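Local coordinates for protein agarase (Microbulbifer thermotolerans, PDB 3WZ1) that hydrolyses beta-1,4-galactosidic linkages inside agarose chains, giving neoagarotetraose as its main product, and is represented here by its GH16 catalytic domain, at residues 39-42 against 43-46; 141-144 against 145-148; 242-246 against 247-251. All coordinates share one frame; numbering follows the deposited sequence.

Contact 1. Residues 39-42 against 43-46; sequences STRF and YERW
Phe-42 carries CG anti to its own N (chi1 176°), while the CG of Tyr-43 and of Trp-46 lies anti to the carbonyl carbon; these settings bring the three side chains together as an aromatic cluster where a short helix runs into a strand. Phe-42 presents an edge to Tyr-43, CD2 lying 3.6 Å from Tyr-43 CD1 and over the face of that ring. The pair is edge-to-face, centroids 5.2 Å apart and planes at 80°. One face of the phenylalanine is taken by Trp-46, whose CB stands 3.8 Å from the Phe-42 ring centroid in a CH-pi contact, nearest to CZ and so shifted toward the rim. The indole itself meets the phenyl ring obliquely.

The helix, 40-45, leads straight into strand 46-48 of the beta-jelly roll. It starts at Ser-39, an N-cap whose OG accepts from Phe-42 N at 3.1 Å in a nearly straight bond, while its carbonyl O takes Tyr-43 N. At the other end Phe-42 O is gripped twice: Trp-46 N comes in the carbonyl plane at 3.0 Å, and Arg-45 N from above that plane at 3.2 Å. On the solvent side, a water bridges Arg-41 O to Arg-45 NH1, and Glu-44 OE1 makes a long salt bridge to that same nitrogen. Strand 87-94 meets the inner side, where Ile-92 touches Phe-42 and Trp-46. Tyr-43 OH bonds Glu-48, Trp-46 NE1 bonds Asp-27, and Arg-45 NE bonds Pro-24 O.

Contact 2. Residues 141-144 against 145-148; sequences PGQE and WYAE
Gln-143 and Tyr-146 touch through Gln-143 OE1 and Tyr-146 CD2, 3.6 Å apart, at the start of a single helical turn. Ahead of them, Gly-142 takes a positive phi, a backbone shape in which any CB would collide with Pro-141 O. Its N is held by the carboxylate of Glu-144: OE1 receives it at 2.7 Å on the syn side, well out of the carboxylate plane, and OE2 adds a weak second bond. The side chain of Gln-143 bends at chi2 (-58°) and crosses the phenol at a slant, so that OE1 alone reaches the ring, although amide and ring planes are only 3° apart. The hydrogen bond of OE1 is with Arg-244 NH1; Tyr-146 CD2 only touches it, and that arginine makes a cation-pi contact with Tyr-146. Gln-143 O takes Ala-147 N at 3.1 Å.

Glu-144 turns its chain back at chi2 (89°), which brings the carboxylate round to Gly-142. Its carbonyl oxygen faces the other way, accepting a hydrogen bond from a water at 2.7 Å; the same water donates to Glu-148 OE2, whose salt bridge is to Lys-181. A weak bond from Glu-148 N ends on Glu-144 O as well. Between consecutive residues, Trp-145 CE3 lies 3.7 Å above the centre of the Tyr-146 ring.

This turn, helix 144-147, bridges strand 128-135, which carries the predicted catalytic glutamates, and strand 150-158. Trp-173 of strand 173-174 packs edge-to-face with Tyr-146 and also meets Trp-145, while Ala-147 touches Arg-183 in a loop.

Contact 3. Residues 242-246 against 247-251; sequences NWRSD and NGITP
Arg-244 meets Ile-249 at CB and again at its guanidinium. CB lies 3.4 Å from Ile-249 O; CG passes over one face of the preceding Trp-243 ring, toward its rim. Bends at chi2 and chi3 (-138° and 83°) then swing the guanidinium under the isoleucine: NE is 4.0 Å from Ile-249 CG2, which sits over the centre of the group's face, 3.9 Å from CZ. At the tip NH1 reaches Ile-249 CD1 at 3.7 Å and donates to Gln-143 OE1, while NH2 bonds Val-114 O. An alanine here is likely to leave those two oxygens without this donor and Ile-249 CG2 without the flat group it rests on.

The backbone forms a Schellman motif: Arg-244 O takes Ile-249 N at 3.0 Å, round a weak Gly-248 N to Ser-245 O bond, with Gly-248 at a left-handed, positive phi. Asn-247 N reaches Arg-244 O from the opposite face. Ser-245 CB packs on Thr-250 CB, and both hydroxyls bond Asp-240. The side chain of Trp-243 is about 6 Å from that of the predicted proton donor Glu-134. With Gln-143 OE1, Val-114 O and the Tyr-146 ring as partners, the buried arginine probably keeps its charge, Ile-249 covering one face.

From the N terminus the chain first meets contact 1, a short helix just ahead of strand 46-48 and far from the others, its centre about 36 Å from that of contact 2 and across the middle of the domain. Contact 2 follows, a turn in the connection between strands 128-135 and 150-158; contact 3 comes last, where the chain leaves strand 232-239 for helix 253-256. Each is one continuous stretch, so they run in series and none nests or crosses. Contacts 2 and 3 nevertheless touch, Tyr-146 OH lying 3.8 Å from Trp-243 CZ3, so two loops distant in sequence join beside the predicted catalytic glutamates.

Contact 1. Residues 39-42 against 43-46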
# COMPACT_ATOMS: atom_id res chain seq x y z
N SER A 39 20.95 -1.97 3.85
CA SER A 39 21.89 -2.89 3.22
C SER A 39 22.04 -2.58 1.75
O SER A 39 21.23 -1.86 1.16
CB SER A 39 21.42 -4.33 3.40
OG SER A 39 20.41 -4.65 2.47
N THR A 40 23.10 -3.12 1.14
CA THR A 40 23.31 -2.91 -0.28
C THR A 40 22.10 -3.41 -1.08
O THR A 40 21.61 -2.72 -1.97
CB THR A 40 24.59 -3.61 -0.74
OG1 THR A 40 25.68 -3.15 0.07
CG2 THR A 40 24.88 -3.29 -2.18
N ARG A 41 21.59 -4.59 -0.73
CA ARG A 41 20.45 -5.16 -1.46
C ARG A 41 19.21 -4.28 -1.30
O ARG A 41 18.47 -4.08 -2.26
CB ARG A 41 20.16 -6.57 -0.97
CG ARG A 41 18.93 -7.20 -1.63
CD ARG A 41 19.31 -8.31 -2.60
NE ARG A 41 19.85 -9.43 -1.84
CZ ARG A 41 19.19 -10.55 -1.52
NH1 ARG A 41 17.93 -10.74 -1.90
NH2 ARG A 41 19.82 -11.49 -0.82
N PHE A 42 18.98 -3.76 -0.11
CA PHE A 42 17.84 -2.86 0.09
C PHE A 42 17.88 -1.71 -0.90
O PHE A 42 16.90 -1.40 -1.58
CB PHE A 42 17.83 -2.32 1.52
CG PHE A 42 16.74 -1.31 1.78
CD1 PHE A 42 15.47 -1.74 2.13
CD2 PHE A 42 16.99 0.05 1.68
CE1 PHE A 42 14.46 -0.81 2.37
CE2 PHE A 42 15.99 0.99 1.91
CZ PHE A 42 14.73 0.55 2.26
N TYR A 43 19.04 -1.06 -1.01
CA TYR A 43 19.18 0.12 -1.83
C TYR A 43 19.22 -0.15 -3.34
O TYR A 43 19.13 0.79 -4.14
CB TYR A 43 20.40 0.95 -1.39
CG TYR A 43 20.25 1.61 -0.02
CD1 TYR A 43 19.22 2.50 0.25
CD2 TYR A 43 21.19 1.40 1.00
CE1 TYR A 43 19.09 3.13 1.48
CE2 TYR A 43 21.07 2.04 2.22
CZ TYR A 43 20.02 2.91 2.45
OH TYR A 43 19.87 3.55 3.68
N GLU A 44 19.30 -1.41 -3.75
CA GLU A 44 19.18 -1.73 -5.16
C GLU A 44 17.79 -1.37 -5.69
O GLU A 44 17.63 -1.05 -6.88
CB GLU A 44 19.44 -3.21 -5.43
CG GLU A 44 20.89 -3.67 -5.34
CD GLU A 44 20.99 -5.19 -5.40
OE1 GLU A 44 20.10 -5.84 -6.02
OE2 GLU A 44 21.91 -5.77 -4.80
N ARG A 45 16.78 -1.44 -4.82
CA ARG A 45 15.40 -1.18 -5.22
C ARG A 45 14.75 0.01 -4.55
O ARG A 45 13.87 0.64 -5.15
CB ARG A 45 14.53 -2.41 -4.92
CG ARG A 45 14.84 -3.61 -5.79
CD ARG A 45 14.10 -4.84 -5.31
NE ARG A 45 14.31 -5.92 -6.28
CZ ARG A 45 15.42 -6.65 -6.36
NH1 ARG A 45 16.43 -6.50 -5.50
NH2 ARG A 45 15.51 -7.55 -7.32
N TRP A 46 15.12 0.26 -3.30
CA TRP A 46 14.34 1.10 -2.38
C TRP A 46 15.09 2.29 -1.86
O TRP A 46 16.32 2.27 -1.75
CB TRP A 46 13.85 0.30 -1.16
CG TRP A 46 13.13 -0.98 -1.56
CD1 TRP A 46 13.61 -2.24 -1.48
CD2 TRP A 46 11.82 -1.07 -2.14
NE1 TRP A 46 12.67 -3.13 -1.97
CE2 TRP A 46 11.57 -2.44 -2.38
CE3 TRP A 46 10.82 -0.14 -2.46
CZ2 TRP A 46 10.37 -2.88 -2.95
CZ3 TRP A 46 9.64 -0.59 -3.01
CH2 TRP A 46 9.43 -1.94 -3.25
O HOH W 1 16.16 -5.34 -2.83

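Contact 2. Residues 141-144 against 145-148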
# COMPACT_ATOMS: atom_id res chain seq x y z
N PRO A 141 -11.97 -2.09 20.98
CA PRO A 141 -13.43 -2.12 20.97
C PRO A 141 -14.03 -0.90 20.26
O PRO A 141 -13.61 0.22 20.51
CB PRO A 141 -13.80 -2.11 22.47
CG PRO A 141 -12.58 -2.58 23.18
CD PRO A 141 -11.41 -2.13 22.34
N GLY A 142 -15.02 -1.12 19.38
CA GLY A 142 -15.59 -0.04 18.60
C GLY A 142 -14.93 0.18 17.24
O GLY A 142 -15.34 1.11 16.50
N GLN A 143 -13.88 -0.60 16.96
CA GLN A 143 -13.21 -0.59 15.65
C GLN A 143 -13.37 -1.88 14.88
O GLN A 143 -12.71 -2.08 13.85
CB GLN A 143 -11.70 -0.31 15.81
CG GLN A 143 -11.38 1.08 16.31
CD GLN A 143 -11.94 2.15 15.40
OE1 GLN A 143 -11.62 2.20 14.21
NE2 GLN A 143 -12.80 3.01 15.94
N GLU A 144 -14.27 -2.76 15.34
CA GLU A 144 -14.41 -4.06 14.73
C GLU A 144 -14.78 -3.99 13.24
O GLU A 144 -14.31 -4.80 12.45
CB GLU A 144 -15.45 -4.88 15.51
CG GLU A 144 -14.99 -5.20 16.94
CD GLU A 144 -15.38 -4.16 17.99
OE1 GLU A 144 -15.95 -3.07 17.69
OE2 GLU A 144 -15.14 -4.43 19.18
N TRP A 145 -15.58 -3.00 12.86
CA TRP A 145 -15.99 -2.87 11.46
C TRP A 145 -14.75 -2.68 10.58
O TRP A 145 -14.59 -3.34 9.55
CB TRP A 145 -16.96 -1.69 11.25
CG TRP A 145 -17.54 -1.66 9.88
CD1 TRP A 145 -18.67 -2.31 9.46
CD2 TRP A 145 -17.03 -0.98 8.72
NE1 TRP A 145 -18.90 -2.07 8.15
CE2 TRP A 145 -17.92 -1.25 7.66
CE3 TRP A 145 -15.93 -0.14 8.48
CZ2 TRP A 145 -17.72 -0.74 6.38
CZ3 TRP A 145 -15.76 0.37 7.21
CH2 TRP A 145 -16.64 0.07 6.18
N TYR A 146 -13.87 -1.78 11.00
CA TYR A 146 -12.67 -1.51 10.21
C TYR A 146 -11.71 -2.70 10.17
O TYR A 146 -11.04 -2.96 9.16
CB TYR A 146 -11.95 -0.25 10.69
CG TYR A 146 -12.71 1.01 10.33
CD1 TYR A 146 -12.63 1.54 9.05
CD2 TYR A 146 -13.55 1.66 11.23
CE1 TYR A 146 -13.35 2.66 8.67
CE2 TYR A 146 -14.26 2.79 10.86
CZ TYR A 146 -14.14 3.30 9.58
OH TYR A 146 -14.85 4.43 9.21
N ALA A 147 -11.63 -3.44 11.26
CA ALA A 147 -10.75 -4.59 11.34
C ALA A 147 -11.13 -5.72 10.38
O ALA A 147 -10.30 -6.56 10.04
CB ALA A 147 -10.70 -5.11 12.77
N GLU A 148 -12.38 -5.72 9.94
CA GLU A 148 -12.84 -6.70 8.95
C GLU A 148 -12.84 -6.19 7.52
O GLU A 148 -13.35 -6.89 6.62
CB GLU A 148 -14.23 -7.23 9.35
CG GLU A 148 -14.14 -8.04 10.63
CD GLU A 148 -15.47 -8.51 11.19
OE1 GLU A 148 -16.51 -8.36 10.54
OE2 GLU A 148 -15.43 -9.04 12.32
O HOH W 2 -13.59 -6.90 13.90

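Contact 3. Residues 242-246 against 247-251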
# COMPACT_ATOMS: atom_id res chain seq x y z
N ASN A 242 -5.24 12.06 8.39
CA ASN A 242 -6.01 13.17 8.96
C ASN A 242 -7.48 12.82 9.24
O ASN A 242 -8.00 13.23 10.27
CB ASN A 242 -5.98 14.40 8.07
CG ASN A 242 -4.65 15.11 8.10
OD1 ASN A 242 -4.41 16.02 8.90
ND2 ASN A 242 -3.78 14.69 7.25
N TRP A 243 -8.12 12.07 8.35
CA TRP A 243 -9.54 11.74 8.56
C TRP A 243 -9.73 10.95 9.86
O TRP A 243 -10.84 10.90 10.39
CB TRP A 243 -10.16 11.01 7.35
CG TRP A 243 -9.74 9.59 7.24
CD1 TRP A 243 -8.52 9.11 6.79
CD2 TRP A 243 -10.49 8.44 7.61
NE1 TRP A 243 -8.49 7.76 6.86
CE2 TRP A 243 -9.69 7.31 7.37
CE3 TRP A 243 -11.79 8.26 8.12
CZ2 TRP A 243 -10.12 6.02 7.62
CZ3 TRP A 243 -12.22 6.97 8.37
CH2 TRP A 243 -11.38 5.85 8.12
N ARG A 244 -8.66 10.32 10.36
CA ARG A 244 -8.69 9.64 11.64
C ARG A 244 -8.26 10.57 12.78
O ARG A 244 -9.05 10.82 13.70
CB ARG A 244 -7.80 8.38 11.61
CG ARG A 244 -8.08 7.45 10.41
CD ARG A 244 -8.08 5.99 10.82
NE ARG A 244 -9.37 5.60 11.38
CZ ARG A 244 -9.62 4.44 11.98
NH1 ARG A 244 -10.86 4.21 12.42
NH2 ARG A 244 -8.68 3.52 12.16
N SER A 245 -7.03 11.08 12.75
CA SER A 245 -6.48 11.78 13.91
C SER A 245 -7.02 13.20 14.08
O SER A 245 -7.02 13.70 15.21
CB SER A 245 -4.94 11.83 13.88
OG SER A 245 -4.45 12.43 12.70
N ASP A 246 -7.48 13.84 13.01
CA ASP A 246 -8.13 15.16 13.16
C ASP A 246 -9.38 14.97 14.00
O ASP A 246 -9.86 15.93 14.63
CB ASP A 246 -8.60 15.77 11.84
CG ASP A 246 -7.47 16.27 10.95
OD1 ASP A 246 -6.30 16.26 11.36
OD2 ASP A 246 -7.80 16.66 9.80
N ASN A 247 -9.93 13.76 13.96
CA ASN A 247 -11.23 13.45 14.51
C ASN A 247 -11.17 12.55 15.72
O ASN A 247 -12.19 11.98 16.10
CB ASN A 247 -12.11 12.86 13.39
CG ASN A 247 -12.27 13.82 12.22
OD1 ASN A 247 -12.01 13.48 11.05
ND2 ASN A 247 -12.63 15.04 12.53
N GLY A 248 -10.00 12.45 16.35
CA GLY A 248 -9.84 11.81 17.64
C GLY A 248 -9.44 10.34 17.65
O GLY A 248 -9.48 9.71 18.71
N ILE A 249 -9.02 9.81 16.50
CA ILE A 249 -8.54 8.43 16.43
C ILE A 249 -7.07 8.43 15.99
O ILE A 249 -6.76 8.71 14.84
CB ILE A 249 -9.39 7.55 15.49
CG1 ILE A 249 -10.82 7.43 16.04
CG2 ILE A 249 -8.77 6.17 15.33
CD1 ILE A 249 -11.70 6.52 15.23
N THR A 250 -6.20 8.09 16.93
CA THR A 250 -4.75 8.10 16.75
C THR A 250 -4.17 7.18 17.83
O THR A 250 -4.78 7.00 18.90
CB THR A 250 -4.20 9.56 16.81
OG1 THR A 250 -2.83 9.60 16.39
CG2 THR A 250 -4.27 10.11 18.22
N PRO A 251 -2.99 6.59 17.57
CA PRO A 251 -2.49 5.65 18.56
C PRO A 251 -2.19 6.26 19.93
O PRO A 251 -1.75 7.42 20.02
CB PRO A 251 -1.18 5.14 17.95
CG PRO A 251 -1.37 5.34 16.50
CD PRO A 251 -2.16 6.60 16.36